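Local coordinates for protein quinoline 2-oxidoreductase large subunit (Pseudomonas putida, PDB 1T3Q) that carries the molybdenum and pterin cytosine dinucleotide cofactor of an enzyme that probably hydroxylates quinoline at its 2-position, at residues Phe463-Gly468 with Tyr545-Ala550; Asp631-Val636 with Ser731-Gly736. All coordinates share one frame; numbering follows the deposited sequence.

Interaction 1. Residues Phe463-Gly468 with Tyr545-Ala550. Unlike the reference sequence in segment 463-468: Glu-465 (reference Asp), Val-466 (reference Cys). With MCN (pterin cytosine dinucleotide), chain N; SMO (dioxosulfidomolybdenum(VI) ion), chain O.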
# COMPACT_ATOMS: atom_id res chain seq x y z
N PHE B 463 -25.08 22.92 30.21
CA PHE B 463 -23.80 22.28 30.51
C PHE B 463 -22.56 23.09 30.16
O PHE B 463 -22.63 24.13 29.49
CB PHE B 463 -23.69 20.96 29.74
CG PHE B 463 -23.40 21.15 28.27
CD1 PHE B 463 -24.41 21.51 27.38
CD2 PHE B 463 -22.09 21.06 27.79
CE1 PHE B 463 -24.12 21.79 26.05
CE2 PHE B 463 -21.79 21.34 26.46
CZ PHE B 463 -22.81 21.71 25.59
N ASN B 464 -21.43 22.58 30.63
CA ASN B 464 -20.12 23.12 30.30
C ASN B 464 -19.39 21.80 30.05
O ASN B 464 -19.89 20.74 30.44
CB ASN B 464 -19.53 23.98 31.44
CG ASN B 464 -18.94 23.16 32.57
OD1 ASN B 464 -19.25 21.98 32.74
ND2 ASN B 464 -18.10 23.81 33.37
N GLU B 465 -18.25 21.84 29.37
CA GLU B 465 -17.56 20.60 29.03
C GLU B 465 -16.06 20.82 28.86
O GLU B 465 -15.63 21.82 28.28
CB GLU B 465 -18.15 20.07 27.71
CG GLU B 465 -17.34 19.03 26.97
CD GLU B 465 -17.85 18.79 25.55
OE1 GLU B 465 -17.38 17.84 24.89
OE2 GLU B 465 -18.72 19.56 25.07
N VAL B 466 -15.25 19.89 29.36
CA VAL B 466 -13.81 20.01 29.20
C VAL B 466 -13.46 19.51 27.80
O VAL B 466 -13.84 18.40 27.42
CB VAL B 466 -13.03 19.18 30.26
CG1 VAL B 466 -13.31 19.74 31.66
CG2 VAL B 466 -13.43 17.71 30.19
N THR B 467 -12.76 20.33 27.03
CA THR B 467 -12.37 19.96 25.67
C THR B 467 -10.86 20.14 25.48
O THR B 467 -10.18 20.61 26.39
CB THR B 467 -13.10 20.82 24.61
OG1 THR B 467 -12.63 22.17 24.66
CG2 THR B 467 -14.60 20.81 24.86
N GLY B 468 -10.36 19.77 24.31
CA GLY B 468 -8.93 19.89 24.04
C GLY B 468 -8.16 19.11 25.09
O GLY B 468 -7.01 19.42 25.41
N TYR B 545 -10.26 11.98 20.73
CA TYR B 545 -11.11 11.54 21.82
C TYR B 545 -11.31 12.74 22.73
O TYR B 545 -10.62 13.75 22.58
CB TYR B 545 -10.45 10.37 22.58
CG TYR B 545 -9.16 10.74 23.28
CD1 TYR B 545 -9.18 11.41 24.50
CD2 TYR B 545 -7.93 10.43 22.71
CE1 TYR B 545 -7.99 11.77 25.14
CE2 TYR B 545 -6.74 10.79 23.34
CZ TYR B 545 -6.78 11.46 24.55
OH TYR B 545 -5.60 11.83 25.17
N ALA B 546 -12.25 12.65 23.66
CA ALA B 546 -12.52 13.73 24.60
C ALA B 546 -12.65 15.11 23.96
O ALA B 546 -12.19 16.11 24.52
CB ALA B 546 -11.42 13.76 25.67
N SER B 547 -13.29 15.17 22.79
CA SER B 547 -13.49 16.44 22.08
C SER B 547 -12.20 17.25 22.03
O SER B 547 -12.19 18.43 22.41
CB SER B 547 -14.57 17.27 22.78
OG SER B 547 -15.77 16.53 22.95
N ARG B 548 -11.13 16.63 21.55
CA ARG B 548 -9.82 17.28 21.51
C ARG B 548 -9.23 17.51 20.13
O ARG B 548 -8.25 18.24 19.99
CB ARG B 548 -8.82 16.45 22.31
CG ARG B 548 -8.36 15.19 21.56
CD ARG B 548 -7.78 14.15 22.52
NE ARG B 548 -6.63 14.67 23.26
CZ ARG B 548 -5.38 14.64 22.82
NH1 ARG B 548 -5.08 14.10 21.64
NH2 ARG B 548 -4.41 15.16 23.57
N GLY B 549 -9.80 16.88 19.11
CA GLY B 549 -9.28 17.01 17.76
C GLY B 549 -9.08 18.42 17.24
O GLY B 549 -7.98 18.78 16.82
N ALA B 550 -10.15 19.21 17.24
CA ALA B 550 -10.08 20.59 16.75
C ALA B 550 -9.05 21.40 17.53
O ALA B 550 -8.24 22.10 16.94
CB ALA B 550 -11.45 21.25 16.86
N1 MCN N . -15.21 21.38 14.99
C2 MCN N . -15.20 22.65 14.34
N3 MCN N . -15.00 23.71 15.21
C4 MCN N . -14.84 23.63 16.59
C5 MCN N . -14.88 22.30 17.21
C6 MCN N . -15.06 21.19 16.41
O2 MCN N . -15.37 22.75 13.14
N4 MCN N . -14.66 24.70 17.33
C1' MCN N . -15.39 20.15 14.02
C2D MCN N . -13.99 19.47 13.67
O2' MCN N . -14.01 18.94 12.30
C3' MCN N . -13.84 18.41 14.75
C4D MCN N . -15.24 17.89 14.97
O4D MCN N . -16.14 19.04 14.60
O3' MCN N . -12.93 17.35 14.28
C5' MCN N . -15.51 17.25 16.36
O5' MCN N . -15.07 18.20 17.30
PA MCN N . -14.01 17.92 18.44
O1A MCN N . -12.78 18.69 18.06
O2A MCN N . -14.76 18.22 19.73
O3A MCN N . -13.65 16.35 18.65
PB MCN N . -12.74 15.35 17.79
O1B MCN N . -11.62 14.91 18.68
O2B MCN N . -12.38 15.95 16.47
O3B MCN N . -13.73 14.12 17.49
C10 MCN N . -13.94 13.11 18.45
C9' MCN N . -15.30 13.36 19.00
C8' MCN N . -15.54 12.19 19.98
S8' MCN N . -14.42 12.12 21.37
C7' MCN N . -16.51 11.28 19.90
S7' MCN N . -16.76 9.92 21.04
C6' MCN N . -17.47 11.34 18.66
C7 MCN N . -17.56 12.75 18.13
O9' MCN N . -16.28 13.28 17.86
N5' MCN N . -16.98 10.25 17.72
C4A MCN N . -17.55 10.51 16.41
N8' MCN N . -18.35 12.77 16.85
C4B MCN N . -18.24 11.65 15.97
N1' MCN N . -18.79 11.86 14.68
C2' MCN N . -18.60 10.84 13.81
N2' MCN N . -19.11 10.98 12.57
N3' MCN N . -17.90 9.69 14.14
C4' MCN N . -17.31 9.41 15.43
O4' MCN N . -16.72 8.38 15.63
S SMO O . -15.86 8.74 23.90
MO SMO O . -14.85 10.04 22.55
OM2 SMO O . -14.23 10.57 24.08
OM1 SMO O . -13.75 8.98 21.83

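Interaction 2. Residues Asp631-Val636 with Ser731-Gly736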
# COMPACT_ATOMS: atom_id res chain seq x y z
N ASP B 631 -0.01 21.13 23.77
CA ASP B 631 -0.78 20.70 24.92
C ASP B 631 -1.28 22.00 25.57
O ASP B 631 -0.48 22.84 25.95
CB ASP B 631 0.15 19.93 25.87
CG ASP B 631 -0.59 19.22 26.99
OD1 ASP B 631 -1.81 19.00 26.88
OD2 ASP B 631 0.08 18.86 27.99
N PRO B 632 -2.60 22.19 25.65
CA PRO B 632 -3.09 23.43 26.26
C PRO B 632 -2.55 23.67 27.67
O PRO B 632 -2.31 22.73 28.42
CB PRO B 632 -4.61 23.27 26.22
CG PRO B 632 -4.83 21.79 26.04
CD PRO B 632 -3.72 21.38 25.14
N SER B 633 -2.36 24.94 28.01
CA SER B 633 -1.81 25.32 29.31
C SER B 633 -2.83 25.25 30.44
O SER B 633 -2.47 25.38 31.61
CB SER B 633 -1.24 26.73 29.22
OG SER B 633 -2.25 27.65 28.85
N ASP B 634 -4.10 25.04 30.09
CA ASP B 634 -5.15 24.99 31.10
C ASP B 634 -6.38 24.33 30.47
O ASP B 634 -6.35 23.92 29.31
CB ASP B 634 -5.47 26.43 31.53
CG ASP B 634 -6.22 26.52 32.85
OD1 ASP B 634 -6.49 27.66 33.28
OD2 ASP B 634 -6.53 25.48 33.46
N LEU B 635 -7.45 24.22 31.25
CA LEU B 635 -8.67 23.63 30.74
C LEU B 635 -9.20 24.52 29.63
O LEU B 635 -8.94 25.72 29.62
CB LEU B 635 -9.74 23.56 31.84
CG LEU B 635 -9.41 22.86 33.16
CD1 LEU B 635 -10.64 22.92 34.06
CD2 LEU B 635 -9.01 21.41 32.90
N VAL B 636 -9.93 23.93 28.70
CA VAL B 636 -10.56 24.68 27.61
C VAL B 636 -12.02 24.24 27.69
O VAL B 636 -12.42 23.24 27.09
CB VAL B 636 -9.96 24.32 26.24
CG1 VAL B 636 -10.70 25.07 25.12
CG2 VAL B 636 -8.48 24.70 26.21
N SER B 731 -11.33 30.81 22.99
CA SER B 731 -10.40 30.39 24.01
C SER B 731 -9.08 31.09 23.71
O SER B 731 -8.63 31.11 22.57
CB SER B 731 -10.17 28.88 23.96
OG SER B 731 -8.95 28.56 24.62
N PRO B 732 -8.46 31.70 24.73
CA PRO B 732 -7.19 32.38 24.50
C PRO B 732 -6.03 31.39 24.53
O PRO B 732 -4.88 31.76 24.33
CB PRO B 732 -7.13 33.38 25.66
CG PRO B 732 -7.81 32.63 26.77
CD PRO B 732 -9.01 32.01 26.07
N LEU B 733 -6.36 30.12 24.77
CA LEU B 733 -5.35 29.06 24.86
C LEU B 733 -5.22 28.19 23.62
O LEU B 733 -4.41 27.27 23.60
CB LEU B 733 -5.69 28.17 26.06
CG LEU B 733 -6.08 28.91 27.33
CD1 LEU B 733 -6.34 27.90 28.43
CD2 LEU B 733 -4.97 29.88 27.74
N VAL B 734 -6.01 28.48 22.60
CA VAL B 734 -5.99 27.69 21.37
C VAL B 734 -5.96 28.63 20.17
O VAL B 734 -6.66 29.64 20.16
CB VAL B 734 -7.26 26.80 21.30
CG1 VAL B 734 -7.17 25.85 20.11
CG2 VAL B 734 -7.43 26.03 22.61
N PRO B 735 -5.14 28.33 19.15
CA PRO B 735 -5.13 29.23 18.00
C PRO B 735 -6.52 29.41 17.40
O PRO B 735 -7.31 28.46 17.35
CB PRO B 735 -4.13 28.58 17.03
CG PRO B 735 -3.87 27.21 17.59
CD PRO B 735 -4.05 27.35 19.07
N GLY B 736 -6.82 30.63 16.97
CA GLY B 736 -8.12 30.90 16.39
C GLY B 736 -9.26 30.94 17.39
O GLY B 736 -10.40 31.20 17.02
O HOH W 1 -2.11 26.80 25.54

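Interaction 1. Residues Phe463-Gly468 with Tyr545-Ala550
Arg-548, whose CB rests 3.9 Å from Gly-468 CA, doubles back beside Tyr-545: its CD stands 3.3 Å above the phenol plane, over the ring centre, while Tyr-545 OH lies over one face of the guanidinium, offset toward the rim. NE of that guanidinium is hydrogen-bonded to Thr-469 O and NH1 forms a salt bridge with Asp-485. The charged end leads away from the segment 463-468. The other flat group is the carboxylate of Glu-465. With CG anti to the backbone N (chi1 164°) and the chain extended beyond it, OE1 comes 2.8 Å from Ser-547 OG, a probable hydrogen bond; the same OG is also hydrogen-bonded to Glu-743 N. This is a cofactor site of the xanthine dehydrogenase family, in which the start of helix 549-576 receives the pyrophosphate: Gly-549 N donates to MCN O1B at 2.7 Å and Ala-550 N donates to MCN O1A at 2.8 Å. In the loop leading into the helix, Ala-546 N donates to SMO OM2 (2.9 Å), an oxygen on the molybdenum. Next to Thr-467, Gly-468 N donates almost straight (170°) to Ser-547 O from 37° above the carbonyl plane. Thr-467 CB lies 3.4 Å from Ser-547 O, and Thr-467 OG1 turns instead to Val-636 O and Gly-740 N.

Interaction 2. Residues Asp631-Val636 with Ser731-Gly736
Val-636 and Ser-731 bring their CA atoms to 6.8 Å where two irregular loops meet, and from Ser-731 the second loop folds into a type I beta turn that closes at Val-734. Leu-733, inside that turn, makes the largest share of the contact. Its CG is anti to its own carbonyl carbon (chi1 -44°), and beyond it the two methyls divide the work: CD1 packs 3.5 Å from Asp-634 CB and also meets Leu-635 O, whereas CD2 lies 3.7 Å from Ser-633 OG. Asp-634 thus offers the leucine its methylene, while its carboxylate OD1 forms a salt bridge with Arg-422. Val-636 splits in the same manner. Val-636 CG2 touches Val-734 CG2 at 4.0 Å, the two side chains crossing at about a right angle, and Val-636 CG1 packs on the CB and OG of Ser-731. That hydroxyl accepts from Leu-733 N at 3.0 Å, an ST turn nested in the beta turn. An alanine in place of Ser-731 would probably leave Leu-733 N without this acceptor and let the turn that presents the leucine become less firmly set, with part of the cover over Val-636 CG1 lost. A water links the backbones, accepting from Ser-633 N (3.1 Å) and donating to Leu-733 O, which Tyr-630 OH also binds. The chemistry is therefore divided: leucine and valine methyls make the direct contact, against carbon and oxygen atoms alike, and the polar link between the loops runs through water, so the fit depends on shape and on how the turn is held.

How the interactions relate
Followed from the N terminus, interaction 1 closes first, joining the chain at the C-terminal side of strand 454-467 to the start of helix 549-576 across 76 intervening residues. Interaction 2 opens later and spans 94 residues, from the loop before strand 636-649 to the loop that precedes helix 744-761; the two closures run in series and neither nest nor cross. They nevertheless meet in space, with centres about 11 Å apart, because strands 454-467 and 636-649 are antiparallel neighbours in one sheet. Gly-468 O also packs on Pro-632 CG. Helix 549-576 is shared: interaction 1 contains its first two residues, while Pro-632 and Val-734 of interaction 2 lie against Ile-552 and Val-551.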